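Local coordinates for protein mannonate dehydratase (Streptococcus suis, PDB 3BDK) that probably catalyses the manganese- or iron-dependent dehydration of D-mannonate to 2-dehydro-3-deoxy-D-gluconate, a step of pentose and glucuronate interconversion, at residues S146-K151 with A294-E299; A217-D221 with R232-G236; V57-W61 with N105-S109. One frame throughout, in Å; residues are numbered along the deposited sequence.

Interaction 1 of 3, residues S146-K151 with A294-E299; sequences SLAFLK and AWGFQE
Phe-149 and Phe-297 form a hydrogen-bonded pair where strands 146-150 and 296-299 run antiparallel, the two middle strands of a four-stranded sheet separate from the parallel strands of the TIM barrel. Reciprocal backbone bonds join them, Phe-149 N to Phe-297 O and Phe-297 N to Phe-149 O, both 2.9 Å. Glu-299 N to Leu-147 O continues the pattern at one end and Lys-151 N to Trp-295 O at the other.

Apolar contact centres on the same pair. Phe-297 CG sits between its backbone N and carbonyl carbon (chi1 65°), which brings the ring against Phe-149 CB on the sheet face both residues share. CB lies over that ring, 3.6 Å from its centroid, in a CH-pi contact. The near-parallel rings (20°) are slid apart and barely overlap. On the other face of the sheet, Ala-148 CB packs on Gln-298 CG, where Thr-380 of the second subunit also reaches the glutamine.

Among the polar side chains, Glu-299 runs alongside Leu-147 and turns its carboxylate to a salt bridge with Arg-133. Ser-146 OG donates to Glu-299 O in a short bond. At the opposite end the extended Lys-151 chain carries NZ to 3.0 Å from Ala-294 O, which it meets from above the carbonyl plane.

Interaction 2 of 3, residues A217-D221 with R232-G236; sequences AIHPD and RIITG. With MN (manganese (II) ion), chain D.
Ile-218 and Ile-234 turn their CG1 branches toward each other across the gap between the segments. In Ile-218, CG1 is trans to the backbone N (chi1 -179°), whereas in Ile-234 it lies beside the backbone N, opposite the carbonyl carbon (chi1 -41°). How closely the branches meet is uncertain, because the terminal methyl of Ile-218 is poorly placed in the model. Ile-234 CG2 is left to lie against Pro-220 CA. Leu-198 of helix 191-210 packs on Ile-218, and Tyr-261 of helix 258-262 on Ile-234.

Beyond this apolar patch the contact is carried by Asp-221, a buried residue. Its OD1 accepts two successive backbone amides: Ile-234 N at 3.1 Å, approaching from above the carboxylate plane, and Ile-233 N in a weak, strongly bent bond. Two bonds on one oxygen probably limit rotation of the carboxylate and tie it to the inverse gamma turn centred on Ile-234. A backbone bond from Asp-221 N to Ile-234 O is likely, although the position of that oxygen is uncertain. The aliphatic start of Arg-232 lies against the carboxylate, its CG 3.2 Å from Asp-221 OD1, but the guanidinium turns elsewhere, with NH2 bonded to Pro-127 O.

Two residues before Asp-221, His-219 points away from the 232-236 segment. Its ND1 donates to Pro-220 O at 3.2 Å, on a lone pair in the carbonyl plane though 29° out of the imidazole plane, a contact likely to steady the ring. Pro-220 CD lies over one face, toward the rim. His-219 NE2 binds manganese at 2.5 Å. His-286 and Asp-330 also bind the ion, and the bound sugar touches His-219: this is a metal site at the C-terminal end of a barrel strand, as in xylose isomerase-like TIM barrels.

Interaction 3 of 3, residues V57-W61 with N105-S109; sequences VGQAW and NYKTS
Asn-105, on helix 99-114, meets the 57-61 loop with both its side chain and its carbonyl. Its CG lies beside the backbone N and opposite the carbonyl carbon (chi1 -75°), which lays the amide along the loop: CB comes to 3.0 Å from Gly-58 O, OD1 lies near Gln-59 CA, and ND2 is 3.5 Å from Ala-60 CB. The carbonyl of Asn-105 receives a CA-H...O contact from Ala-60 CA at 3.4 Å.

Tyr-106, next along, points away from the loop, and its hydroxyl bonds to Ile-86 O. In the TIM barrel the contact joins the loop between strand 47-50 and helix 63-74 to helix 99-114, which follows strand 79-84.

One turn after Asn-105, Thr-108 brings OG1 to 3.6 Å from Ala-60 CB, so this methyl touches both the threonine hydroxyl and the Asn-105 amide. Ser-109 then makes the sole hydrogen bond between the segments, a weak one in which Trp-61 N donates to OG at 3.3 Å. The same OG donates to Asn-105 O within the helix, and it lies 3.2 Å from Trp-61 CB and 3.4 Å from Trp-61 CG.

Interactions 1 and 2 are largely buried, whereas interaction 3 lies partly exposed at the barrel's periphery; interactions 1 and 3 are on opposite sides of the chain's centre, their centres about 34 Å apart. No two share a strand or helix. Interaction 2 is nearest the middle of the chain and contributes His-219 to the metal and sugar site. Its loop is held by a carboxylate gripping backbone amides, while interaction 1 relies on regular strand pairing and aromatic packing in the separate antiparallel sheet, near the second subunit. Interaction 3, between a loop and a helix, has the least hydrogen bonding, one weak bond amid close packing. Nearest atoms of interaction 2 are about 8 Å from both others.

Interaction 1 of 3, residues S146-K151 with A294-E299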
loop_
_atom_site.group_PDB
_atom_site.type_symbol
_atom_site.label_atom_id
_atom_site.label_comp_id
_atom_site.label_asym_id
_atom_site.label_seq_id
_atom_site.Cartn_x
_atom_site.Cartn_y
_atom_site.Cartn_z
ATOM N N SER A 146 16.050 1.458 7.347
ATOM C CA SER A 146 15.775 0.025 7.171
ATOM C C SER A 146 16.965 -0.867 7.548
ATOM O O SER A 146 18.083 -0.388 7.733
ATOM C CB SER A 146 15.334 -0.272 5.739
ATOM O OG SER A 146 16.449 -0.219 4.853
ATOM N N LEU A 147 16.716 -2.162 7.679
ATOM C CA LEU A 147 17.764 -3.090 8.086
ATOM C C LEU A 147 18.736 -3.302 6.937
ATOM O O LEU A 147 18.339 -3.422 5.778
ATOM C CB LEU A 147 17.170 -4.440 8.489
ATOM C CG LEU A 147 15.887 -4.502 9.304
ATOM C CD1 LEU A 147 15.546 -5.952 9.556
ATOM C CD2 LEU A 147 16.071 -3.798 10.627
ATOM N N ALA A 148 20.017 -3.364 7.266
ATOM C CA ALA A 148 21.006 -3.589 6.258
ATOM C C ALA A 148 22.043 -4.526 6.824
ATOM O O ALA A 148 22.349 -4.486 8.020
ATOM C CB ALA A 148 21.632 -2.274 5.825
ATOM N N PHE A 149 22.536 -5.400 5.952
ATOM C CA PHE A 149 23.715 -6.203 6.184
ATOM C C PHE A 149 24.811 -5.679 5.271
ATOM O O PHE A 149 24.762 -5.884 4.059
ATOM C CB PHE A 149 23.412 -7.658 5.833
ATOM C CG PHE A 149 24.579 -8.581 5.996
ATOM C CD1 PHE A 149 24.877 -9.133 7.243
ATOM C CD2 PHE A 149 25.375 -8.916 4.913
ATOM C CE1 PHE A 149 25.949 -9.996 7.402
ATOM C CE2 PHE A 149 26.461 -9.771 5.066
ATOM C CZ PHE A 149 26.745 -10.314 6.315
ATOM N N LEU A 150 25.798 -5.001 5.841
ATOM C CA LEU A 150 26.919 -4.512 5.050
ATOM C C LEU A 150 28.164 -5.298 5.413
ATOM O O LEU A 150 28.729 -5.144 6.505
ATOM C CB LEU A 150 27.150 -3.017 5.271
ATOM C CG LEU A 150 26.239 -1.947 4.666
ATOM C CD1 LEU A 150 24.800 -2.102 5.119
ATOM C CD2 LEU A 150 26.740 -0.524 5.025
ATOM N N LYS A 151 28.589 -6.142 4.485
ATOM C CA LYS A 151 29.709 -7.039 4.712
ATOM C C LYS A 151 30.886 -6.350 5.403
ATOM O O LYS A 151 31.252 -6.711 6.524
ATOM C CB LYS A 151 30.149 -7.680 3.404
ATOM C CG LYS A 151 29.316 -8.871 3.005
ATOM C CD LYS A 151 29.787 -9.421 1.689
ATOM C CE LYS A 151 28.767 -10.330 1.080
ATOM N NZ LYS A 151 29.257 -10.756 -0.238
ATOM N N ALA A 294 27.983 -7.336 -4.179
ATOM C CA ALA A 294 29.084 -7.994 -3.526
ATOM C C ALA A 294 29.287 -7.369 -2.119
ATOM O O ALA A 294 29.878 -8.003 -1.241
ATOM C CB ALA A 294 30.327 -7.882 -4.371
ATOM N N TRP A 295 28.755 -6.153 -1.921
ATOM C CA TRP A 295 28.868 -5.390 -0.669
ATOM C C TRP A 295 27.920 -5.841 0.450
ATOM O O TRP A 295 28.003 -5.358 1.587
ATOM C CB TRP A 295 28.636 -3.898 -0.944
ATOM C CG TRP A 295 27.264 -3.584 -1.566
ATOM C CD1 TRP A 295 26.952 -3.563 -2.898
ATOM C CD2 TRP A 295 26.048 -3.266 -0.869
ATOM N NE1 TRP A 295 25.623 -3.264 -3.068
ATOM C CE2 TRP A 295 25.047 -3.080 -1.840
ATOM C CE3 TRP A 295 25.709 -3.135 0.477
ATOM C CZ2 TRP A 295 23.745 -2.737 -1.510
ATOM C CZ3 TRP A 295 24.402 -2.816 0.807
ATOM C CH2 TRP A 295 23.441 -2.614 -0.181
ATOM N N GLY A 296 27.011 -6.752 0.138
ATOM C CA GLY A 296 25.960 -7.098 1.084
ATOM C C GLY A 296 24.614 -6.688 0.528
ATOM O O GLY A 296 24.338 -6.869 -0.667
ATOM N N PHE A 297 23.766 -6.128 1.380
ATOM C CA PHE A 297 22.394 -5.856 0.975
ATOM C C PHE A 297 21.659 -4.987 1.970
ATOM O O PHE A 297 22.049 -4.884 3.138
ATOM C CB PHE A 297 21.618 -7.161 0.757
ATOM C CG PHE A 297 21.436 -7.978 2.000
ATOM C CD1 PHE A 297 22.369 -8.928 2.361
ATOM C CD2 PHE A 297 20.316 -7.816 2.797
ATOM C CE1 PHE A 297 22.202 -9.697 3.518
ATOM C CE2 PHE A 297 20.149 -8.577 3.967
ATOM C CZ PHE A 297 21.103 -9.525 4.316
ATOM N N GLN A 298 20.581 -4.377 1.484
ATOM C CA GLN A 298 19.751 -3.509 2.282
ATOM C C GLN A 298 18.289 -3.687 1.927
ATOM O O GLN A 298 17.914 -3.666 0.741
ATOM C CB GLN A 298 20.137 -2.050 2.090
ATOM C CG GLN A 298 19.221 -1.139 2.923
ATOM C CD GLN A 298 19.733 0.251 3.160
ATOM O OE1 GLN A 298 19.069 1.025 3.822
ATOM N NE2 GLN A 298 20.901 0.584 2.629
ATOM N N GLU A 299 17.465 -3.859 2.960
ATOM C CA GLU A 299 16.026 -3.960 2.800
ATOM C C GLU A 299 15.458 -2.617 2.339
ATOM O O GLU A 299 15.906 -1.560 2.788
ATOM C CB GLU A 299 15.384 -4.394 4.112
ATOM C CG GLU A 299 15.807 -5.791 4.522
ATOM C CD GLU A 299 15.129 -6.327 5.786
ATOM O OE1 GLU A 299 13.977 -5.923 6.103
ATOM O OE2 GLU A 299 15.773 -7.178 6.446
#

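Interaction 2 of 3, residues A217-D221 with R232-G236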
loop_
_atom_site.group_PDB
_atom_site.type_symbol
_atom_site.label_atom_id
_atom_site.label_comp_id
_atom_site.label_asym_id
_atom_site.label_seq_id
_atom_site.Cartn_x
_atom_site.Cartn_y
_atom_site.Cartn_z
ATOM N N ALA A 217 7.168 -25.623 5.822
ATOM C CA ALA A 217 7.683 -24.626 4.891
ATOM C C ALA A 217 8.919 -23.933 5.453
ATOM O O ALA A 217 8.827 -23.149 6.399
ATOM C CB ALA A 217 6.605 -23.605 4.556
ATOM N N ILE A 218 10.074 -24.226 4.866
ATOM C CA ILE A 218 11.353 -23.876 5.474
ATOM C C ILE A 218 11.788 -22.471 5.072
ATOM O O ILE A 218 11.978 -22.184 3.890
ATOM C CB ILE A 218 12.456 -24.877 5.082
ATOM C CG1 ILE A 218 13.779 -24.501 5.753
ATOM C CG2 ILE A 218 12.616 -24.929 3.570
ATOM C CD1 ILE A 218 15.322 -26.407 6.036
ATOM N N HIS A 219 11.946 -21.600 6.063
ATOM C CA HIS A 219 12.474 -20.261 5.828
ATOM C C HIS A 219 13.935 -20.313 5.394
ATOM O O HIS A 219 14.780 -20.874 6.090
ATOM C CB HIS A 219 12.330 -19.401 7.086
ATOM C CG HIS A 219 12.426 -17.930 6.826
ATOM N ND1 HIS A 219 13.632 -17.264 6.752
ATOM C CD2 HIS A 219 11.468 -16.996 6.623
ATOM C CE1 HIS A 219 13.410 -15.984 6.515
ATOM N NE2 HIS A 219 12.107 -15.794 6.432
ATOM N N PRO A 220 14.223 -19.725 4.238
ATOM C CA PRO A 220 15.556 -19.826 3.633
ATOM C C PRO A 220 16.625 -19.180 4.508
ATOM O O PRO A 220 16.297 -18.499 5.479
ATOM C CB PRO A 220 15.403 -19.044 2.327
ATOM C CG PRO A 220 14.331 -18.053 2.613
ATOM C CD PRO A 220 13.373 -18.741 3.544
ATOM N N ASP A 221 17.889 -19.398 4.162
ATOM C CA ASP A 221 19.000 -18.896 4.964
ATOM C C ASP A 221 19.219 -17.405 4.732
ATOM O O ASP A 221 19.264 -16.944 3.591
ATOM C CB ASP A 221 20.281 -19.671 4.648
ATOM C CG ASP A 221 20.452 -20.895 5.524
ATOM O OD1 ASP A 221 21.390 -21.682 5.272
ATOM O OD2 ASP A 221 19.651 -21.072 6.465
ATOM N N ARG A 232 25.933 -22.648 5.904
ATOM C CA ARG A 232 24.543 -22.403 5.532
ATOM C C ARG A 232 24.238 -23.252 4.334
ATOM O O ARG A 232 25.077 -23.373 3.447
ATOM C CB ARG A 232 24.311 -20.947 5.156
ATOM C CG ARG A 232 23.887 -20.036 6.295
ATOM C CD ARG A 232 25.069 -19.545 7.146
ATOM N NE ARG A 232 24.601 -18.629 8.184
ATOM C CZ ARG A 232 24.344 -18.960 9.454
ATOM N NH1 ARG A 232 23.905 -18.031 10.306
ATOM N NH2 ARG A 232 24.528 -20.201 9.895
ATOM N N ILE A 233 23.046 -23.845 4.290
ATOM C CA ILE A 233 22.705 -24.726 3.177
ATOM C C ILE A 233 21.444 -24.329 2.405
ATOM O O ILE A 233 21.287 -24.678 1.218
ATOM C CB ILE A 233 22.671 -26.238 3.582
ATOM C CG1 ILE A 233 21.717 -26.492 4.767
ATOM C CG2 ILE A 233 24.086 -26.756 3.844
ATOM C CD1 ILE A 233 21.538 -27.970 5.103
ATOM N N ILE A 234 20.545 -23.601 3.044
ATOM C CA ILE A 234 19.343 -23.214 2.343
ATOM C C ILE A 234 19.594 -21.853 1.733
ATOM O O ILE A 234 19.194 -20.818 2.259
ATOM C CB ILE A 234 18.069 -23.323 3.228
ATOM C CG1 ILE A 234 18.134 -24.610 4.069
ATOM C CG2 ILE A 234 16.834 -23.398 2.361
ATOM C CD1 ILE A 234 18.237 -25.916 3.219
ATOM N N THR A 235 20.265 -21.885 0.596
ATOM C CA THR A 235 20.935 -20.713 0.075
ATOM C C THR A 235 20.607 -20.381 -1.400
ATOM O O THR A 235 20.901 -19.274 -1.844
ATOM C CB THR A 235 22.503 -20.848 0.291
ATOM O OG1 THR A 235 23.001 -21.992 -0.404
ATOM C CG2 THR A 235 22.874 -20.981 1.769
ATOM N N GLY A 236 19.998 -21.320 -2.144
ATOM C CA GLY A 236 19.728 -21.145 -3.582
ATOM C C GLY A 236 19.015 -22.288 -4.316
ATOM O O GLY A 236 18.548 -23.257 -3.704
HETATM MN MN MN D . 11.156 -13.659 7.258
#

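Interaction 3 of 3, residues V57-W61 with N105-S109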
loop_
_atom_site.group_PDB
_atom_site.type_symbol
_atom_site.label_atom_id
_atom_site.label_comp_id
_atom_site.label_asym_id
_atom_site.label_seq_id
_atom_site.Cartn_x
_atom_site.Cartn_y
_atom_site.Cartn_z
ATOM N N VAL A 57 11.843 -23.745 24.094
ATOM C CA VAL A 57 12.308 -23.900 22.700
ATOM C C VAL A 57 12.146 -25.328 22.195
ATOM O O VAL A 57 11.396 -25.584 21.244
ATOM C CB VAL A 57 13.782 -23.401 22.478
ATOM C CG1 VAL A 57 14.801 -24.286 23.214
ATOM C CG2 VAL A 57 14.108 -23.296 20.988
ATOM N N GLY A 58 12.860 -26.248 22.838
ATOM C CA GLY A 58 12.812 -27.657 22.480
ATOM C C GLY A 58 11.535 -28.340 22.933
ATOM O O GLY A 58 10.994 -29.188 22.213
ATOM N N GLN A 59 11.057 -27.954 24.118
ATOM C CA GLN A 59 9.909 -28.590 24.774
ATOM C C GLN A 59 8.608 -28.483 23.982
ATOM O O GLN A 59 8.460 -27.604 23.139
ATOM C CB GLN A 59 9.748 -28.041 26.192
ATOM C CG GLN A 59 10.757 -28.627 27.190
ATOM C CD GLN A 59 11.306 -27.593 28.184
ATOM O OE1 GLN A 59 10.574 -26.732 28.682
ATOM N NE2 GLN A 59 12.601 -27.684 28.474
ATOM N N ALA A 60 7.681 -29.395 24.259
ATOM C CA ALA A 60 6.464 -29.573 23.467
ATOM C C ALA A 60 5.510 -28.383 23.504
ATOM O O ALA A 60 5.454 -27.655 24.488
ATOM C CB ALA A 60 5.742 -30.833 23.909
ATOM N N TRP A 61 4.758 -28.201 22.423
ATOM C CA TRP A 61 3.779 -27.117 22.320
ATOM C C TRP A 61 2.370 -27.622 22.673
ATOM O O TRP A 61 1.774 -28.373 21.899
ATOM C CB TRP A 61 3.802 -26.510 20.908
ATOM C CG TRP A 61 4.886 -25.471 20.669
ATOM C CD1 TRP A 61 6.120 -25.404 21.266
ATOM C CD2 TRP A 61 4.831 -24.376 19.745
ATOM N NE1 TRP A 61 6.826 -24.323 20.786
ATOM C CE2 TRP A 61 6.061 -23.675 19.851
ATOM C CE3 TRP A 61 3.862 -23.910 18.843
ATOM C CZ2 TRP A 61 6.343 -22.535 19.089
ATOM C CZ3 TRP A 61 4.142 -22.773 18.085
ATOM C CH2 TRP A 61 5.374 -22.101 18.214
ATOM N N ASN A 105 9.335 -33.814 21.248
ATOM C CA ASN A 105 8.622 -32.615 21.624
ATOM C C ASN A 105 8.156 -31.797 20.436
ATOM O O ASN A 105 7.100 -31.167 20.497
ATOM C CB ASN A 105 9.479 -31.787 22.577
ATOM C CG ASN A 105 9.517 -32.384 23.974
ATOM O OD1 ASN A 105 10.521 -32.278 24.676
ATOM N ND2 ASN A 105 8.412 -33.028 24.381
ATOM N N TYR A 106 8.950 -31.839 19.360
ATOM C CA TYR A 106 8.624 -31.208 18.077
ATOM C C TYR A 106 7.523 -31.991 17.334
ATOM O O TYR A 106 6.673 -31.382 16.683
ATOM C CB TYR A 106 9.890 -31.062 17.209
ATOM C CG TYR A 106 9.831 -29.934 16.193
ATOM C CD1 TYR A 106 9.200 -30.111 14.964
ATOM C CD2 TYR A 106 10.408 -28.690 16.461
ATOM C CE1 TYR A 106 9.130 -29.086 14.031
ATOM C CE2 TYR A 106 10.344 -27.641 15.522
ATOM C CZ TYR A 106 9.696 -27.851 14.308
ATOM O OH TYR A 106 9.612 -26.848 13.357
ATOM N N LYS A 107 7.538 -33.328 17.452
ATOM C CA LYS A 107 6.493 -34.197 16.897
ATOM C C LYS A 107 5.086 -33.727 17.308
ATOM O O LYS A 107 4.226 -33.510 16.455
ATOM C CB LYS A 107 6.686 -35.655 17.346
ATOM C CG LYS A 107 7.979 -36.355 16.900
ATOM C CD LYS A 107 7.779 -37.408 15.780
ATOM C CE LYS A 107 7.247 -38.768 16.281
ATOM N NZ LYS A 107 8.112 -39.481 17.260
ATOM N N THR A 108 4.852 -33.562 18.607
ATOM C CA THR A 108 3.509 -33.198 19.082
ATOM C C THR A 108 3.077 -31.773 18.707
ATOM O O THR A 108 1.898 -31.523 18.423
ATOM C CB THR A 108 3.326 -33.425 20.601
ATOM O OG1 THR A 108 4.525 -33.061 21.295
ATOM C CG2 THR A 108 2.983 -34.889 20.885
ATOM N N SER A 109 4.031 -30.844 18.707
ATOM C CA SER A 109 3.781 -29.504 18.181
ATOM C C SER A 109 3.065 -29.594 16.844
ATOM O O SER A 109 2.084 -28.878 16.612
ATOM C CB SER A 109 5.075 -28.732 18.024
ATOM O OG SER A 109 5.655 -28.503 19.288
#